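Local coordinates for iminosuccinate reductase (Paracoccus denitrificans, PDB 6RQA), which catalyses the NADH-dependent reduction of iminosuccinate to L-aspartate, the step that regenerates the amino donor of the beta-hydroxyaspartate cycle, at residues Lys146-Leu151 / Ala212-Ser217; Thr235-Met240 / Ala305-Phe310. One frame throughout, in Å; residues are numbered along the deposited sequence.

Contact 1 (Lys146-Leu151 / Ala212-Ser217); sequences KGAKVL and ADVIVS
Asp213 reaches across to the loop that leads into strand 150-154 and grips two successive backbone amides with one carboxylate oxygen. Lys149 N donates to Asp213 OD2 at 2.6 Å and meets its anti lone pair, the one facing away from OD1. The second donor, Val150 N, reaches the same OD2 at 3.1 Å from above the carboxylate plane. With CG anti to its own carbonyl carbon (chi1 -48°), the aspartate carries OD2 to this pair of N-H groups. With an alanine here, both amides would probably lose this acceptor and the approach to the strand would be less firmly fixed. The side chain of Lys149 leads away from the carboxylate, and its NZ is salt-bridged to Glu174.

A second shared acceptor is Val150 O. It takes Val214 N at 3.3 Å in the carbonyl plane, and Asp213 N at 2.8 Å with the donor tilted out of that plane. These bonds start the parallel pairing of strands 150-154 and 214-217, in the middle of the eight-stranded parallel sheet of the nucleotide-binding, Rossmann-like domain. Leu151 and Val214 form the parallel bridge.

Apolar contacts lie on the face bearing Leu151 and Val214. Leu151 CG stands anti to the backbone N (chi1 173°), and its CD1 lies 3.7 Å from Val214 CG1, the two side chains crossing at a slant. Beside them Ala148 CB touches Val214 CG2 at 3.8 Å. Phe173 packs on both Leu151 and Val214, while Ile140 of helix 125-143 adds to the cover of Val214.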
# COMPACT_ATOMS: atom_id res chain seq x y z
N LYS A 146 38.60 8.77 -9.99
CA LYS A 146 39.19 8.31 -11.24
C LYS A 146 40.26 7.26 -10.96
O LYS A 146 41.22 7.51 -10.23
CB LYS A 146 39.78 9.49 -12.01
CG LYS A 146 40.13 10.69 -11.15
CD LYS A 146 39.16 11.85 -11.37
CE LYS A 146 38.12 11.95 -10.26
NZ LYS A 146 38.73 12.34 -8.96
N GLY A 147 40.08 6.07 -11.55
CA GLY A 147 41.02 4.98 -11.37
C GLY A 147 40.96 4.35 -9.99
O GLY A 147 42.00 4.12 -9.37
N ALA A 148 39.76 4.08 -9.50
CA ALA A 148 39.60 3.44 -8.20
C ALA A 148 40.13 2.01 -8.26
O ALA A 148 39.67 1.21 -9.08
CB ALA A 148 38.14 3.46 -7.76
N LYS A 149 41.09 1.69 -7.40
CA LYS A 149 41.77 0.40 -7.43
C LYS A 149 41.38 -0.53 -6.30
O LYS A 149 41.47 -1.75 -6.46
CB LYS A 149 43.29 0.61 -7.39
CG LYS A 149 43.80 1.64 -8.39
CD LYS A 149 45.23 2.05 -8.10
CE LYS A 149 46.23 0.98 -8.52
NZ LYS A 149 46.26 0.82 -10.00
N VAL A 150 40.94 0.00 -5.16
CA VAL A 150 40.65 -0.79 -3.97
C VAL A 150 39.21 -0.54 -3.55
O VAL A 150 38.80 0.61 -3.36
CB VAL A 150 41.61 -0.47 -2.82
CG1 VAL A 150 41.21 -1.23 -1.57
CG2 VAL A 150 43.04 -0.80 -3.22
N LEU A 151 38.44 -1.62 -3.40
CA LEU A 151 37.06 -1.56 -2.96
C LEU A 151 36.99 -1.94 -1.48
O LEU A 151 37.52 -2.98 -1.08
CB LEU A 151 36.18 -2.50 -3.79
CG LEU A 151 34.73 -2.67 -3.34
CD1 LEU A 151 33.96 -1.36 -3.49
CD2 LEU A 151 34.06 -3.79 -4.11
N ALA A 212 40.76 2.30 0.81
CA ALA A 212 39.66 1.97 -0.09
C ALA A 212 39.24 3.22 -0.86
O ALA A 212 38.84 4.22 -0.26
CB ALA A 212 38.48 1.39 0.68
N ASP A 213 39.34 3.15 -2.19
CA ASP A 213 38.89 4.25 -3.03
C ASP A 213 37.37 4.31 -3.13
O ASP A 213 36.80 5.40 -3.23
CB ASP A 213 39.51 4.12 -4.42
CG ASP A 213 41.01 3.87 -4.37
OD1 ASP A 213 41.68 4.46 -3.50
OD2 ASP A 213 41.51 3.07 -5.19
N VAL A 214 36.72 3.15 -3.12
CA VAL A 214 35.26 3.05 -3.08
C VAL A 214 34.88 2.23 -1.86
O VAL A 214 35.41 1.14 -1.65
CB VAL A 214 34.70 2.41 -4.36
CG1 VAL A 214 33.20 2.19 -4.23
CG2 VAL A 214 35.01 3.29 -5.57
N ILE A 215 33.97 2.77 -1.05
CA ILE A 215 33.52 2.13 0.18
C ILE A 215 32.03 1.88 0.07
O ILE A 215 31.27 2.78 -0.29
CB ILE A 215 33.85 2.98 1.42
CG1 ILE A 215 35.36 3.18 1.55
CG2 ILE A 215 33.29 2.33 2.68
CD1 ILE A 215 35.76 4.01 2.75
N VAL A 216 31.61 0.65 0.38
CA VAL A 216 30.21 0.26 0.37
C VAL A 216 29.88 -0.33 1.74
O VAL A 216 30.44 -1.37 2.11
CB VAL A 216 29.89 -0.75 -0.74
CG1 VAL A 216 28.46 -1.24 -0.61
CG2 VAL A 216 30.11 -0.11 -2.11
N SER A 217 28.99 0.32 2.47
CA SER A 217 28.54 -0.14 3.78
C SER A 217 27.12 -0.66 3.66
O SER A 217 26.26 -0.01 3.05
CB SER A 217 28.62 0.99 4.81
OG SER A 217 27.85 2.11 4.41

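Contact 2 (Thr235-Met240 / Ala305-Phe310); sequences THIAAM and AEVTIF. With NAD (nicotinamide-adenine-dinucleotide), chain C.
Strands 235-239 and 307-311 are parallel neighbours in the Rossmann-like sheet that binds NAD, and the first of them runs straight into Met240 of the cofactor pocket. The strand axes come within 4.6 Å at an angle of 17°, with Thr235 opposite Val307 and Ala238 opposite Phe310. Backbone bonds zip the pair together: Thr235 N to Glu306 O, Thr308 N to Thr235 O, Ile237 N to Thr308 O and Phe310 N to Ile237 O, followed by a weak one from Ala239 N to Phe310 O.

On the face bearing His236 and Thr308, a hydrogen bond joins two buried side chains. Thr308 OG1 sits between its backbone N and carbonyl carbon (chi1 59°), which brings it to the edge of the imidazole, near the ring plane, 2.9 Å from His236 ND1. The other ring nitrogen, NE2, is hydrogen-bonded to Ser139 of helix 125-143, so the imidazole is held through both nitrogens and its rotation is fixed. Phe310 runs alongside the histidine, and its CB meets the ring edge at CE1, 3.9 Å away.

The face bearing Ile237 and Ile309 is largely aliphatic. Ile237 CD1 touches Val307 CG1 at 4.0 Å, and Ile237 CB rests against Ile309 CG1; Leu250 packs on both isoleucines.

At the C-terminal end Met240, bent at chi2 and chi3, folds back to the Phe310 ring in a Met-aromatic contact, SD lying 3.8 Å from CE2. Its carbonyl oxygen, Met240 O, accepts a hydrogen bond from the carboxamide N7N of NAD at 2.7 Å.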
# COMPACT_ATOMS: atom_id res chain seq x y z
N THR A 235 37.68 9.46 -1.98
CA THR A 235 36.90 8.30 -1.58
C THR A 235 35.44 8.53 -1.92
O THR A 235 34.91 9.62 -1.70
CB THR A 235 37.06 8.02 -0.08
OG1 THR A 235 38.44 7.77 0.23
CG2 THR A 235 36.23 6.82 0.33
N HIS A 236 34.79 7.50 -2.46
CA HIS A 236 33.35 7.48 -2.63
C HIS A 236 32.75 6.45 -1.67
O HIS A 236 33.18 5.29 -1.66
CB HIS A 236 32.96 7.14 -4.07
CG HIS A 236 31.50 6.84 -4.24
ND1 HIS A 236 30.51 7.75 -3.92
CD2 HIS A 236 30.86 5.74 -4.68
CE1 HIS A 236 29.33 7.22 -4.16
NE2 HIS A 236 29.51 6.00 -4.63
N ILE A 237 31.77 6.88 -0.88
CA ILE A 237 31.15 6.05 0.14
C ILE A 237 29.71 5.80 -0.27
O ILE A 237 28.90 6.73 -0.31
CB ILE A 237 31.23 6.69 1.53
CG1 ILE A 237 32.67 7.09 1.86
CG2 ILE A 237 30.68 5.74 2.58
CD1 ILE A 237 32.82 7.81 3.18
N ALA A 238 29.39 4.54 -0.58
CA ALA A 238 28.02 4.14 -0.92
C ALA A 238 27.38 3.59 0.35
O ALA A 238 27.48 2.40 0.65
CB ALA A 238 28.02 3.12 -2.05
N ALA A 239 26.73 4.47 1.11
CA ALA A 239 26.06 4.09 2.35
C ALA A 239 24.70 3.50 2.03
O ALA A 239 23.78 4.23 1.63
CB ALA A 239 25.95 5.29 3.28
N MET A 240 24.55 2.19 2.20
CA MET A 240 23.33 1.49 1.83
C MET A 240 22.58 0.89 3.01
O MET A 240 21.44 0.46 2.83
CB MET A 240 23.64 0.37 0.82
CG MET A 240 24.50 0.81 -0.36
SD MET A 240 23.69 2.03 -1.40
CE MET A 240 22.26 1.10 -1.97
N ALA A 305 35.66 17.39 -5.24
CA ALA A 305 35.45 17.00 -3.85
C ALA A 305 36.29 15.77 -3.51
O ALA A 305 36.54 14.90 -4.36
CB ALA A 305 33.98 16.71 -3.59
N GLU A 306 36.73 15.70 -2.26
CA GLU A 306 37.56 14.58 -1.82
C GLU A 306 36.75 13.39 -1.33
O GLU A 306 37.22 12.26 -1.43
CB GLU A 306 38.52 15.04 -0.72
CG GLU A 306 37.84 15.64 0.49
CD GLU A 306 38.81 15.93 1.62
OE1 GLU A 306 39.94 15.40 1.58
OE2 GLU A 306 38.45 16.69 2.54
N VAL A 307 35.55 13.62 -0.80
CA VAL A 307 34.70 12.55 -0.29
C VAL A 307 33.30 12.76 -0.84
O VAL A 307 32.70 13.82 -0.64
CB VAL A 307 34.68 12.50 1.24
CG1 VAL A 307 33.73 11.41 1.72
CG2 VAL A 307 36.08 12.25 1.79
N THR A 308 32.77 11.75 -1.52
CA THR A 308 31.39 11.73 -1.98
C THR A 308 30.65 10.60 -1.28
O THR A 308 31.21 9.55 -0.99
CB THR A 308 31.30 11.54 -3.50
OG1 THR A 308 31.94 10.32 -3.88
CG2 THR A 308 31.96 12.70 -4.22
N ILE A 309 29.37 10.84 -0.99
CA ILE A 309 28.52 9.87 -0.31
C ILE A 309 27.22 9.73 -1.08
O ILE A 309 26.61 10.74 -1.46
CB ILE A 309 28.24 10.28 1.15
CG1 ILE A 309 29.53 10.28 1.97
CG2 ILE A 309 27.23 9.34 1.79
CD1 ILE A 309 29.33 10.67 3.42
N PHE A 310 26.80 8.50 -1.31
CA PHE A 310 25.48 8.20 -1.85
C PHE A 310 24.64 7.56 -0.76
O PHE A 310 24.96 6.46 -0.29
CB PHE A 310 25.56 7.27 -3.07
CG PHE A 310 24.24 6.70 -3.47
CD1 PHE A 310 23.22 7.52 -3.94
CD2 PHE A 310 24.00 5.34 -3.39
CE1 PHE A 310 22.00 7.00 -4.31
CE2 PHE A 310 22.78 4.81 -3.76
CZ PHE A 310 21.78 5.64 -4.22
PA NAD C . 22.11 -8.96 7.51
O1A NAD C . 21.56 -8.93 8.91
O2A NAD C . 22.35 -10.10 6.57
O5B NAD C . 23.74 -8.50 7.89
C5B NAD C . 23.66 -7.50 8.83
C4B NAD C . 25.06 -7.02 9.12
O4B NAD C . 24.96 -5.88 9.96
C3B NAD C . 25.71 -8.13 9.94
O3B NAD C . 26.34 -8.94 9.00
C2B NAD C . 26.71 -7.34 10.80
O2B NAD C . 27.91 -7.13 10.15
C1B NAD C . 26.00 -5.94 10.94
N9A NAD C . 25.33 -5.80 12.24
C8A NAD C . 24.30 -6.57 12.82
N7A NAD C . 23.95 -6.13 14.03
C5A NAD C . 24.78 -5.02 14.26
C6A NAD C . 24.90 -4.12 15.35
N6A NAD C . 24.10 -4.27 16.44
N1A NAD C . 25.82 -3.10 15.30
C2A NAD C . 26.59 -3.01 14.17
N3A NAD C . 26.58 -3.79 13.06
C4A NAD C . 25.65 -4.80 13.15
O3 NAD C . 21.33 -7.67 6.94
PN NAD C . 21.26 -7.56 5.36
O1N NAD C . 22.50 -7.80 4.52
O2N NAD C . 19.85 -7.99 5.14
O5D NAD C . 21.02 -5.84 5.00
C5D NAD C . 21.71 -5.14 5.95
C4D NAD C . 21.23 -3.72 5.94
O4D NAD C . 20.89 -3.36 4.58
C3D NAD C . 19.90 -3.68 6.76
O3D NAD C . 20.04 -2.63 7.65
C2D NAD C . 18.84 -3.38 5.69
O2D NAD C . 17.86 -2.49 6.10
C1D NAD C . 19.72 -2.61 4.67
N1N NAD C . 19.05 -2.65 3.31
C2N NAD C . 19.10 -1.49 2.60
C3N NAD C . 18.51 -1.44 1.33
C7N NAD C . 18.61 -0.13 0.62
O7N NAD C . 18.12 0.04 -0.49
N7N NAD C . 19.27 0.88 1.27
C4N NAD C . 17.88 -2.58 0.82
C5N NAD C . 17.85 -3.74 1.57
C6N NAD C . 18.45 -3.78 2.84

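Contacts 1 and 2 are two pairings of one parallel sheet, their centres about 9 Å apart, joined by the pairing of strand 214-217 with strand 235-239. There Ile215 is bonded through both its N and O: Ile215 N lies 2.7 Å from His236 O and Ile215 O lies 2.6 Å from Ala238 N, both probable hydrogen bonds. The strand order 150-154, 214-217, 235-239, 307-311 therefore runs unbroken through the two contacts. Both approach the cofactor, but at different ranges. Contact 2 reaches the nicotinamide through the main chain of Met240, whereas the side chain of Val216 in contact 1 lies about 4 Å from that of Met240 and about 9 Å from NAD.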